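Local coordinates for protein periplasmic beta-glucosidase (Pseudomonas aeruginosa, PDB 6R5T) that probably hydrolyses terminal, non-reducing beta-D-glucosyl residues to release beta-D-glucose in the periplasm, as a member of glycoside hydrolase family 3, at residues 102-106 and 353-358; 92-98 and 560-564. The protein carries 1 engineered substitution. The contacts are given in a common frame with arbitrary orientation. Residue numbers count along the deposited sequence, not the author numbering.

Contact 1: residues 102-106 and 353-358; sequences VVARS and QAAREV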
loop_
_atom_site.group_PDB
_atom_site.type_symbol
_atom_site.label_atom_id
_atom_site.label_comp_id
_atom_site.label_asym_id
_atom_site.label_seq_id
_atom_site.Cartn_x
_atom_site.Cartn_y
_atom_site.Cartn_z
ATOM N N VAL A 102 -11.127 27.988 -14.575
ATOM C CA VAL A 102 -9.671 28.114 -14.822
ATOM C C VAL A 102 -9.208 26.862 -15.564
ATOM O O VAL A 102 -8.402 26.935 -16.533
ATOM C CB VAL A 102 -8.963 28.268 -13.466
ATOM C CG1 VAL A 102 -7.462 28.152 -13.595
ATOM C CG2 VAL A 102 -9.365 29.581 -12.847
ATOM N N VAL A 103 -9.642 25.705 -15.078
ATOM C CA VAL A 103 -9.251 24.438 -15.715
ATOM C C VAL A 103 -9.760 24.434 -17.158
ATOM O O VAL A 103 -8.949 24.083 -18.060
ATOM C CB VAL A 103 -9.739 23.227 -14.906
ATOM C CG1 VAL A 103 -9.387 21.939 -15.626
ATOM C CG2 VAL A 103 -9.125 23.276 -13.518
ATOM N N ALA A 104 -11.009 24.836 -17.387
ATOM C CA ALA A 104 -11.571 24.890 -18.757
ATOM C C ALA A 104 -10.705 25.793 -19.631
ATOM O O ALA A 104 -10.453 25.483 -20.800
ATOM C CB ALA A 104 -13.004 25.362 -18.761
ATOM N N ARG A 105 -10.279 26.933 -19.103
ATOM C CA ARG A 105 -9.498 27.876 -19.926
ATOM C C ARG A 105 -8.205 27.214 -20.384
ATOM O O ARG A 105 -7.789 27.380 -21.528
ATOM C CB ARG A 105 -9.266 29.143 -19.125
ATOM C CG ARG A 105 -8.539 30.213 -19.908
ATOM C CD ARG A 105 -8.479 31.458 -19.063
ATOM N NE ARG A 105 -7.889 32.573 -19.771
ATOM C CZ ARG A 105 -7.429 33.668 -19.191
ATOM N NH1 ARG A 105 -7.489 33.784 -17.870
ATOM N NH2 ARG A 105 -6.930 34.627 -19.949
ATOM N N SER A 106 -7.548 26.481 -19.498
ATOM C CA SER A 106 -6.259 25.838 -19.837
ATOM C C SER A 106 -6.515 24.834 -20.966
ATOM O O SER A 106 -5.711 24.782 -21.909
ATOM C CB SER A 106 -5.570 25.174 -18.611
ATOM O OG SER A 106 -6.252 24.009 -18.215
ATOM N N GLN A 353 -0.856 35.610 -21.489
ATOM C CA GLN A 353 -1.748 36.179 -20.471
ATOM C C GLN A 353 -2.564 35.038 -19.842
ATOM O O GLN A 353 -2.697 35.027 -18.617
ATOM C CB GLN A 353 -2.704 37.226 -21.039
ATOM C CG GLN A 353 -3.607 37.774 -19.943
ATOM C CD GLN A 353 -4.672 38.755 -20.377
ATOM O OE1 GLN A 353 -5.363 39.353 -19.541
ATOM N NE2 GLN A 353 -4.841 38.898 -21.681
ATOM N N ALA A 354 -3.085 34.102 -20.622
ATOM C CA ALA A 354 -3.889 32.992 -20.054
ATOM C C ALA A 354 -2.980 32.147 -19.155
ATOM O O ALA A 354 -3.423 31.779 -18.038
ATOM C CB ALA A 354 -4.525 32.129 -21.118
ATOM N N ALA A 355 -1.753 31.868 -19.578
ATOM C CA ALA A 355 -0.867 30.984 -18.767
ATOM C C ALA A 355 -0.568 31.663 -17.437
ATOM O O ALA A 355 -0.523 30.976 -16.407
ATOM C CB ALA A 355 0.412 30.669 -19.489
ATOM N N ARG A 356 -0.314 32.970 -17.451
ATOM C CA ARG A 356 0.059 33.696 -16.210
ATOM C C ARG A 356 -1.160 33.730 -15.288
ATOM O O ARG A 356 -1.013 33.473 -14.069
ATOM C CB ARG A 356 0.581 35.096 -16.582
ATOM C CG ARG A 356 1.115 35.872 -15.383
ATOM C CD ARG A 356 1.786 37.129 -15.879
ATOM N NE ARG A 356 2.304 37.947 -14.812
ATOM C CZ ARG A 356 3.173 38.928 -15.003
ATOM N NH1 ARG A 356 3.624 39.157 -16.219
ATOM N NH2 ARG A 356 3.597 39.654 -13.984
ATOM N N GLU A 357 -2.347 34.048 -15.817
ATOM C CA GLU A 357 -3.581 34.128 -14.976
ATOM C C GLU A 357 -3.905 32.750 -14.392
ATOM O O GLU A 357 -4.278 32.662 -13.223
ATOM C CB GLU A 357 -4.733 34.711 -15.772
ATOM C CG GLU A 357 -4.453 36.191 -16.031
ATOM C CD GLU A 357 -5.472 36.978 -16.828
ATOM O OE1 GLU A 357 -6.355 36.377 -17.430
ATOM O OE2 GLU A 357 -5.326 38.231 -16.862
ATOM N N VAL A 358 -3.808 31.708 -15.195
ATOM C CA VAL A 358 -4.135 30.348 -14.709
ATOM C C VAL A 358 -3.098 29.947 -13.661
ATOM O O VAL A 358 -3.472 29.397 -12.605
ATOM C CB VAL A 358 -4.205 29.352 -15.880
ATOM C CG1 VAL A 358 -4.139 27.920 -15.384
ATOM C CG2 VAL A 358 -5.466 29.581 -16.728
#
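Arg105 reaches across the gap between two helices to form a salt bridge with Glu357: NH1 donates to OE1 at 2.9 Å, and Arg105 NH2 donates to the same Glu357 OE1 at 3.1 Å. The carboxylate oxygen lies at the edge of the guanidinium, near its plane, where both N-H groups reach it. An arginine suits this place because its extended chain, in the t rotamer at chi1, chi2 and chi3, is long enough to span an axis separation of 10.2 Å. It is also a knob in the hole of Gln353, Ala354, Glu357 and Val358. The small Ala354 lets the guanidinium lie flat over it, with Arg105 NH2 3.5 Å from Ala354 CA. Below the charged pair, Val102 CG1 meets Val358 CG1 at 3.8 Å, two beta-branched apolar side chains filling the space between the helices, with Ser106 CB at the patch edge. The result is a near-antiparallel helix pair (150°) joining the N-terminal family 3 domain to a segment 247 residues later. Val358 continues onto Phe88, in a loop, and Leu94 of helix 91-95, while Val103 packs on Leu152 and Met156, so helix 100-116 is wedged between helices 352-362 and 146-161.

Contact 2: residues 92-98 and 560-564; sequences LGLAASW and SGKLT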
loop_
_atom_site.group_PDB
_atom_site.type_symbol
_atom_site.label_atom_id
_atom_site.label_comp_id
_atom_site.label_asym_id
_atom_site.label_seq_id
_atom_site.Cartn_x
_atom_site.Cartn_y
_atom_site.Cartn_z
ATOM N N LEU A 92 -1.892 18.656 -11.410
ATOM C CA LEU A 92 -2.086 18.667 -9.948
ATOM C C LEU A 92 -2.150 20.128 -9.480
ATOM O O LEU A 92 -2.865 20.438 -8.543
ATOM C CB LEU A 92 -0.929 17.844 -9.363
ATOM C CG LEU A 92 -1.022 17.572 -7.883
ATOM C CD1 LEU A 92 -2.268 16.787 -7.547
ATOM C CD2 LEU A 92 0.255 16.833 -7.491
ATOM N N GLY A 93 -1.447 21.062 -10.130
ATOM C CA GLY A 93 -1.482 22.508 -9.878
ATOM C C GLY A 93 -2.774 23.132 -10.398
ATOM O O GLY A 93 -3.367 23.998 -9.761
ATOM N N LEU A 94 -3.250 22.726 -11.563
ATOM C CA LEU A 94 -4.538 23.212 -12.074
ATOM C C LEU A 94 -5.651 22.839 -11.112
ATOM O O LEU A 94 -6.579 23.628 -10.910
ATOM C CB LEU A 94 -4.836 22.601 -13.449
ATOM C CG LEU A 94 -3.890 22.979 -14.573
ATOM C CD1 LEU A 94 -4.160 22.176 -15.849
ATOM C CD2 LEU A 94 -4.045 24.475 -14.867
ATOM N N ALA A 95 -5.637 21.622 -10.562
ATOM C CA ALA A 95 -6.679 21.185 -9.636
ATOM C C ALA A 95 -6.684 22.091 -8.411
ATOM O O ALA A 95 -7.750 22.328 -7.870
ATOM C CB ALA A 95 -6.461 19.732 -9.245
ATOM N N ALA A 96 -5.527 22.565 -7.981
ATOM C CA ALA A 96 -5.411 23.375 -6.769
ATOM C C ALA A 96 -6.092 24.722 -6.964
ATOM O O ALA A 96 -6.267 25.446 -5.955
ATOM C CB ALA A 96 -3.964 23.549 -6.354
ATOM N N SER A 97 -6.441 25.085 -8.196
ATOM C CA SER A 97 -7.273 26.287 -8.433
ATOM C C SER A 97 -8.689 26.117 -7.855
ATOM O O SER A 97 -9.360 27.136 -7.673
ATOM C CB SER A 97 -7.334 26.646 -9.888
ATOM O OG SER A 97 -8.235 25.773 -10.603
ATOM N N TRP A 98 -9.185 24.884 -7.760
ATOM C CA TRP A 98 -10.585 24.629 -7.330
ATOM C C TRP A 98 -11.567 25.471 -8.159
ATOM O O TRP A 98 -12.607 25.926 -7.632
ATOM C CB TRP A 98 -10.769 24.888 -5.832
ATOM C CG TRP A 98 -10.126 23.854 -4.964
ATOM C CD1 TRP A 98 -8.808 23.717 -4.681
ATOM C CD2 TRP A 98 -10.784 22.798 -4.286
ATOM N NE1 TRP A 98 -8.592 22.650 -3.849
ATOM C CE2 TRP A 98 -9.807 22.086 -3.547
ATOM C CE3 TRP A 98 -12.123 22.404 -4.172
ATOM C CZ2 TRP A 98 -10.119 20.999 -2.757
ATOM C CZ3 TRP A 98 -12.430 21.363 -3.346
ATOM C CH2 TRP A 98 -11.445 20.644 -2.667
ATOM N N SER A 560 -4.494 31.712 -3.443
ATOM C CA SER A 560 -5.866 31.161 -3.321
ATOM C C SER A 560 -5.866 29.650 -3.563
ATOM O O SER A 560 -6.956 29.033 -3.428
ATOM C CB SER A 560 -6.829 31.853 -4.247
ATOM O OG SER A 560 -6.338 31.859 -5.573
ATOM N N GLY A 561 -4.724 29.062 -3.871
ATOM C CA GLY A 561 -4.682 27.625 -4.175
ATOM C C GLY A 561 -4.911 26.825 -2.912
ATOM O O GLY A 561 -4.556 27.263 -1.792
ATOM N N LYS A 562 -5.515 25.645 -3.075
ATOM C CA LYS A 562 -5.691 24.693 -1.973
ATOM C C LYS A 562 -5.343 23.305 -2.452
ATOM O O LYS A 562 -5.680 22.934 -3.577
ATOM C CB LYS A 562 -7.125 24.790 -1.423
ATOM C CG LYS A 562 -7.296 26.041 -0.518
ATOM C CD LYS A 562 -8.616 26.132 0.094
ATOM C CE LYS A 562 -8.757 27.308 1.043
ATOM N NZ LYS A 562 -8.100 27.030 2.357
ATOM N N LEU A 563 -4.743 22.517 -1.568
ATOM C CA LEU A 563 -4.291 21.153 -1.903
ATOM C C LEU A 563 -5.453 20.297 -2.351
ATOM O O LEU A 563 -6.508 20.328 -1.696
ATOM C CB LEU A 563 -3.576 20.497 -0.737
ATOM C CG LEU A 563 -2.365 21.261 -0.229
ATOM C CD1 LEU A 563 -1.777 20.504 0.936
ATOM C CD2 LEU A 563 -1.317 21.491 -1.331
ATOM N N THR A 564 -5.222 19.448 -3.357
ATOM C CA THR A 564 -6.219 18.399 -3.711
ATOM C C THR A 564 -5.666 17.002 -3.429
ATOM O O THR A 564 -6.259 16.011 -3.874
ATOM C CB THR A 564 -6.634 18.500 -5.180
ATOM O OG1 THR A 564 -5.526 18.191 -6.039
ATOM C CG2 THR A 564 -7.207 19.880 -5.483
HETATM O O HOH W 1 -3.289 19.747 -5.548
HETATM O O HOH W 2 -8.098 27.554 -5.081
#
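Trp98 points the NE1 edge of its indole at the irregular segment 560-564, with NE1 3.6 Å from Lys562 CB and 3.5 Å from Thr564 CG2. The same NE1 donates a hydrogen bond to Lys562 O at 2.9 Å; tryptophan suits the place as a large ring with a single N-H donor at its edge. Trp98, the last residue of a type I turn that begins at Ala95, has positive phi and leaves the helical path. Two residues earlier, Ala96 O accepts a hydrogen bond from Lys562 N at 3.0 Å and a CA-H...O contact from Gly561 CA at 3.2 Å. The small Ala96 methyl lies against the backbone of Lys562, beside a second CA-H...O contact, Ala96 CA to Lys562 O, 3.2 Å. Thr564 fits its CG2 3.5 Å from Ala95 O; its hydroxyl OG1 is hydrogen-bonded to Phe142 O. Two buried waters fill remaining gaps: water 1 joins Leu92 O to Thr564 N, and water 2 lies between Ala96 O and Ser560 O. Lys562 NZ goes off to Gly613 O and Leu720 O. With Phe676 edge-to-face on Trp98, the arrangement is a buried domain junction of a three-domain family 3 glycosidase, where the end of a helix in the TIM-barrel-type domain meets a C-terminal-domain loop beside the fibronectin type III-like domain.

The centres of the two contacts lie 13 Å apart; contact 2 uses helix 91-95 and contact 1 the next helix, 100-116, both of the N-terminal, TIM-barrel-type domain. Along the chain the order is 92-98, 102-106, 353-358, 560-564, so contact 1 is nested inside the loop closed by contact 2. Leu94 joins them directly: its CD2 is 3.5 Å from Val358 CG1, and its CD1 3.7 Å from Ser106 OG. Consequently one short region of the N-terminal domain meets two distant parts of the chain, helix 352-362 and the loop 560-564, tying the barrel-type domain to what follows it. Both contacts lie away from the sugar pocket and the magnesium site.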